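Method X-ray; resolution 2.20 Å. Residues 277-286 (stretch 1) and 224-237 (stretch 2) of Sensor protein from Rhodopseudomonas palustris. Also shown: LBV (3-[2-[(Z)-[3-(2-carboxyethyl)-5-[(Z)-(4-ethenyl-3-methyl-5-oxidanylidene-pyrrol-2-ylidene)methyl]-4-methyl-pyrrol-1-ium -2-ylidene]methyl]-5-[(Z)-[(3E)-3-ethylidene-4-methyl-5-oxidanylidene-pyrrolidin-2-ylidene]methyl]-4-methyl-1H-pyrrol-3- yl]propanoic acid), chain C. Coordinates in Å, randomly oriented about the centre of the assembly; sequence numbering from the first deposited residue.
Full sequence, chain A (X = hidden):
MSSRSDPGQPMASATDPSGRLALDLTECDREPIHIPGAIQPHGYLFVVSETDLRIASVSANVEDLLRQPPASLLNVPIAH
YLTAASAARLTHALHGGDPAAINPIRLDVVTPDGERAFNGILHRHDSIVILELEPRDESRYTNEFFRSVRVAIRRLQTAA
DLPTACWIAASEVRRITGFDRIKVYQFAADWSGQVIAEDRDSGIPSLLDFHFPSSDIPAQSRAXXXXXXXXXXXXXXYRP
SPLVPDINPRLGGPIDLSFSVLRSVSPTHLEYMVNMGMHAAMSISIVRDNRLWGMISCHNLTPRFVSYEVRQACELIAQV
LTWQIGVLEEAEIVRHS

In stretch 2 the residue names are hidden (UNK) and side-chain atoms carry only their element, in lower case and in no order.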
# COMPACT_ATOMS: atom_id res chain seq x y z
N GLY A 277 31.33 5.75 4.66
CA GLY A 277 30.95 5.32 6.00
C GLY A 277 29.52 4.80 6.14
O GLY A 277 28.94 4.85 7.22
N MET A 278 28.94 4.31 5.05
CA MET A 278 27.61 3.75 5.13
C MET A 278 27.66 2.35 4.60
O MET A 278 28.05 2.18 3.44
CB MET A 278 26.61 4.59 4.33
CG MET A 278 26.35 5.94 4.92
SD MET A 278 25.35 5.95 6.44
CE MET A 278 25.09 7.66 6.70
N HIS A 279 27.29 1.35 5.42
CA HIS A 279 27.46 -0.08 5.05
C HIS A 279 26.26 -0.85 4.49
O HIS A 279 26.36 -2.04 4.21
CB HIS A 279 28.08 -0.85 6.22
CG HIS A 279 29.52 -0.53 6.44
ND1 HIS A 279 29.95 0.76 6.68
CD2 HIS A 279 30.62 -1.31 6.42
CE1 HIS A 279 31.26 0.75 6.83
NE2 HIS A 279 31.69 -0.49 6.70
N ALA A 280 25.13 -0.18 4.34
CA ALA A 280 23.96 -0.70 3.57
C ALA A 280 23.58 0.43 2.64
O ALA A 280 23.66 1.59 3.04
CB ALA A 280 22.75 -1.02 4.51
N ALA A 281 23.18 0.09 1.43
CA ALA A 281 22.75 1.03 0.39
C ALA A 281 21.56 0.42 -0.38
O ALA A 281 21.55 -0.77 -0.67
CB ALA A 281 23.85 1.27 -0.58
N MET A 282 20.60 1.26 -0.71
CA MET A 282 19.51 0.88 -1.60
C MET A 282 19.10 2.07 -2.43
O MET A 282 18.91 3.19 -1.90
CB MET A 282 18.28 0.44 -0.80
CG MET A 282 17.06 0.18 -1.73
SD MET A 282 15.63 -0.48 -0.86
CE MET A 282 15.26 0.81 0.25
N SER A 283 18.87 1.85 -3.72
CA SER A 283 18.43 2.94 -4.56
C SER A 283 17.35 2.53 -5.56
O SER A 283 17.23 1.38 -5.90
CB SER A 283 19.64 3.64 -5.22
OG SER A 283 20.48 2.75 -5.92
N ILE A 284 16.53 3.52 -5.93
CA ILE A 284 15.41 3.39 -6.82
C ILE A 284 15.54 4.50 -7.85
O ILE A 284 15.69 5.70 -7.51
CB ILE A 284 14.05 3.55 -6.08
CG1 ILE A 284 13.89 2.55 -4.90
CG2 ILE A 284 12.91 3.46 -7.03
CD1 ILE A 284 14.23 3.16 -3.59
N SER A 285 15.47 4.13 -9.11
CA SER A 285 15.55 5.06 -10.26
C SER A 285 14.32 5.95 -10.40
O SER A 285 13.20 5.55 -10.10
CB SER A 285 15.76 4.24 -11.57
OG SER A 285 17.01 3.56 -11.49
N ILE A 286 14.52 7.18 -10.87
CA ILE A 286 13.39 7.99 -11.34
C ILE A 286 13.59 8.18 -12.83
O ILE A 286 14.61 8.69 -13.25
CB ILE A 286 13.31 9.38 -10.64
CG1 ILE A 286 13.21 9.19 -9.12
CG2 ILE A 286 12.16 10.24 -11.24
CD1 ILE A 286 13.45 10.49 -8.31
N UNK A 224 21.99 0.49 -17.11
CA UNK A 224 21.33 -0.59 -16.34
C UNK A 224 20.22 -0.04 -15.46
O UNK A 224 19.11 -0.56 -15.46
c UNK A 224 21.79 -2.57 -14.68
c UNK A 224 22.34 -1.35 -15.48
c UNK A 224 21.17 -3.62 -15.56
c UNK A 224 22.90 -3.23 -13.90
N UNK A 225 20.50 1.02 -14.72
CA UNK A 225 19.50 1.56 -13.81
C UNK A 225 18.29 2.15 -14.50
O UNK A 225 17.29 2.34 -13.87
c UNK A 225 20.10 2.55 -12.87
c UNK A 225 22.14 2.92 -11.51
c UNK A 225 23.19 2.47 -10.76
c UNK A 225 22.53 0.21 -11.15
o UNK A 225 24.45 0.70 -9.83
c UNK A 225 21.46 0.66 -11.88
c UNK A 225 21.25 2.04 -12.08
c UNK A 225 23.38 1.12 -10.58
N UNK A 226 18.37 2.38 -15.82
CA UNK A 226 17.26 2.90 -16.58
C UNK A 226 16.30 1.76 -16.84
O UNK A 226 15.08 1.97 -16.90
o UNK A 226 18.61 4.59 -17.68
c UNK A 226 16.55 4.03 -18.73
c UNK A 226 17.72 3.52 -17.94
N UNK A 227 16.82 0.56 -17.00
CA UNK A 227 15.95 -0.59 -17.31
C UNK A 227 15.65 -1.48 -16.10
O UNK A 227 14.70 -2.22 -16.14
c UNK A 227 16.48 -1.45 -18.47
c UNK A 227 16.53 -0.61 -19.73
c UNK A 227 18.35 -3.05 -19.15
c UNK A 227 17.86 -2.03 -18.14
N UNK A 228 16.47 -1.44 -15.07
CA UNK A 228 16.25 -2.18 -13.83
C UNK A 228 16.25 -1.18 -12.68
O UNK A 228 17.31 -0.82 -12.19
o UNK A 228 16.22 -3.66 -11.55
n UNK A 228 17.84 -5.07 -12.06
c UNK A 228 17.08 -4.04 -12.32
c UNK A 228 17.33 -3.24 -13.60
N UNK A 229 15.06 -0.68 -12.28
CA UNK A 229 14.95 0.49 -11.42
C UNK A 229 15.13 0.37 -9.90
O UNK A 229 15.04 1.43 -9.22
c UNK A 229 12.73 -0.21 -12.09
c UNK A 229 13.73 -1.17 -12.73
c UNK A 229 13.53 1.02 -11.69
N UNK A 230 15.38 -0.82 -9.37
CA UNK A 230 15.58 -1.02 -7.91
C UNK A 230 16.79 -1.91 -7.65
O UNK A 230 16.99 -2.83 -8.35
c UNK A 230 13.05 -0.88 -7.70
c UNK A 230 14.47 -1.62 -5.68
c UNK A 230 14.34 -1.63 -7.26
N UNK A 231 17.64 -1.56 -6.68
CA UNK A 231 18.79 -2.38 -6.28
C UNK A 231 19.08 -2.19 -4.78
O UNK A 231 18.85 -1.12 -4.24
c UNK A 231 20.48 -0.53 -6.78
n UNK A 231 18.21 1.14 -10.24
n UNK A 231 19.17 2.36 -8.60
n UNK A 231 19.90 0.21 -9.04
c UNK A 231 20.03 -1.96 -7.07
c UNK A 231 19.10 1.24 -9.29
c UNK A 231 20.94 0.20 -8.03
N UNK A 232 19.58 -3.22 -4.14
CA UNK A 232 19.94 -3.18 -2.77
C UNK A 232 21.25 -3.89 -2.50
O UNK A 232 21.55 -4.93 -3.10
c UNK A 232 18.08 -3.74 0.70
c UNK A 232 18.81 -3.70 -1.80
c UNK A 232 18.41 -5.16 -2.09
c UNK A 232 19.26 -3.59 -0.32
N UNK A 233 22.03 -3.29 -1.59
CA UNK A 233 23.28 -3.85 -1.12
C UNK A 233 23.16 -3.82 0.40
O UNK A 233 23.55 -2.86 1.01
c UNK A 233 25.89 -3.77 -1.20
c UNK A 233 24.55 -3.02 -1.59
c UNK A 233 24.50 -2.70 -3.10
c UNK A 233 25.35 -1.49 -3.54
N UNK A 234 22.60 -4.87 1.02
CA UNK A 234 22.39 -4.83 2.48
C UNK A 234 23.63 -4.77 3.35
O UNK A 234 23.54 -4.25 4.47
c UNK A 234 22.13 -6.12 0.40
c UNK A 234 21.31 -6.77 1.49
c UNK A 234 21.66 -6.12 2.79
N UNK A 235 24.74 -5.33 2.87
CA UNK A 235 26.01 -5.34 3.54
C UNK A 235 27.10 -5.14 2.51
O UNK A 235 27.31 -6.04 1.69
o UNK A 235 28.34 -5.66 5.15
o UNK A 235 27.73 -7.63 5.88
c UNK A 235 27.54 -6.65 5.14
c UNK A 235 26.27 -6.68 4.24
N UNK A 236 27.75 -3.96 2.54
CA UNK A 236 28.77 -3.59 1.55
C UNK A 236 30.04 -4.41 1.75
O UNK A 236 30.93 -4.38 0.90
c UNK A 236 29.15 -2.04 1.52
c UNK A 236 29.87 -1.62 2.82
c UNK A 236 27.88 -1.16 1.20
c UNK A 236 30.45 -0.15 2.91
N UNK A 237 30.15 -5.14 2.85
CA UNK A 237 31.36 -5.94 3.13
C UNK A 237 31.23 -7.40 2.74
O UNK A 237 32.14 -8.20 2.99
C1A LBV C . 33.06 5.99 -8.34
C1B LBV C . 30.30 2.84 -9.83
O1B LBV C . 27.35 -2.92 -9.88
C1C LBV C . 26.41 3.84 -7.71
O1C LBV C . 22.45 2.62 -4.58
C1D LBV C . 26.03 7.78 -5.11
C2A LBV C . 34.17 5.87 -9.35
C2B LBV C . 29.77 1.67 -10.41
O2B LBV C . 25.45 -1.82 -9.79
C2C LBV C . 25.11 3.90 -7.18
O2C LBV C . 24.51 2.37 -3.81
C2D LBV C . 26.16 9.18 -5.04
C3A LBV C . 33.58 4.73 -10.19
C3B LBV C . 28.47 1.52 -9.95
C3C LBV C . 25.00 5.11 -6.52
C3D LBV C . 25.46 9.58 -3.92
C4A LBV C . 32.32 4.35 -9.65
C4B LBV C . 28.18 2.64 -9.12
C4C LBV C . 26.24 5.78 -6.62
C4D LBV C . 24.93 8.42 -3.34
CAA LBV C . 34.16 4.14 -11.34
CAB LBV C . 27.53 0.35 -10.30
CAC LBV C . 23.94 2.89 -7.23
CAD LBV C . 25.37 10.88 -3.49
CBA LBV C . 35.49 4.52 -12.06
CBB LBV C . 27.44 -0.67 -9.17
CBC LBV C . 24.09 1.81 -6.12
CBD LBV C . 24.63 11.25 -2.37
CGB LBV C . 26.67 -1.91 -9.67
CGC LBV C . 23.64 2.30 -4.70
CHB LBV C . 31.57 3.29 -10.21
CHC LBV C . 26.90 2.76 -8.48
CHD LBV C . 26.60 7.03 -6.13
CMA LBV C . 35.45 5.44 -8.62
CMB LBV C . 30.51 0.70 -11.35
CMC LBV C . 23.70 5.55 -5.82
CMD LBV C . 26.92 10.14 -5.99
N_A LBV C . 32.06 5.11 -8.58
O_A LBV C . 33.05 6.79 -7.41
N_B LBV C . 29.30 3.37 -9.10
N_C LBV C . 27.03 4.97 -7.34
N_D LBV C . 25.31 7.38 -4.08
O_D LBV C . 24.22 8.32 -2.32

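Position 224 carries four carbons forked at the second, in a helical turn out of reach of stretch 1: Leu224, its backbone O accepting bonds from the N atoms of 227 and 228. Position 225 has one carbon, then a six-carbon ring bearing an oxygen, so it is Tyr225; its OH donates to LBV O2B at 2.7 Å, while Ser285 OG donates to Tyr225 O, also at 2.7 Å. Position 226, one carbon holding an oxygen and a carbon, is Thr226, pointing away. Position 227 has four carbons forked at the first with one longer arm: Ile227, exposed and free of contact.

At 228 two carbons end in one oxygen and one nitrogen, giving Asn228, the first residue to leave the helical conformation; ND2 is satisfied elsewhere in the structure. Three carbons at 229 close onto the backbone nitrogen: Pro229. Lacking an N-H, it still offers its carbonyl, and Ser285 N donates to Pro229 O at 2.7 Å.

Position 230 shows one carbon carrying two more, Val230, a branched residue well suited to a strand; its CG1 lies 4.3 Å from Ile284 CG1. At 231, three carbons, a nitrogen and a carbon with two further nitrogens make Arg231. Its reach and several donors suit the place: NH2 donates to Ser283 OG and NH1 to Ser285 OG, each at 3.0 Å, and NH1 also to Asn228 O at 2.9 Å.

Positions 232 and 233 each have four carbons forked at the first, one arm longer: Ile232 and Ile233, again β-branched residues in a strand. Ile232 CG1 packs 4.2 Å from Met282 CB; Ile233 CD1 lies 4.3 Å from Ala281 CB, on the other face.

At 234 three carbons again close a ring onto the backbone nitrogen: Pro234, just past the strand; its O lies 3.3 Å from Ala280 CB. Position 235, two carbons ending in two oxygens, is Asp235, whose OD1 accepts from the N of 237 at 3.0 Å. Position 236 repeats the isoleucine pattern: Ile236 sets CD1 over the His279 ring, 3.7 Å from its centroid. With no side-chain atoms, 237 is Gly237.

The contact is an antiparallel strand pair. Ala281 and Ser283 exchange paired N-H···O bonds with Ile233 and Arg231, and the bond from Ile236 N to His279 O, 2.9 Å, extends the ladder. Met282, Ile284, Val230 and Ile232 share one face. On the other, Ser283 OG accepts from Arg231 and donates to LBV O1C at a very short 2.4 Å, linking the strand pair to the bound group.

Stretch 2, residues 224-237: LYTINPVRIIPDIG
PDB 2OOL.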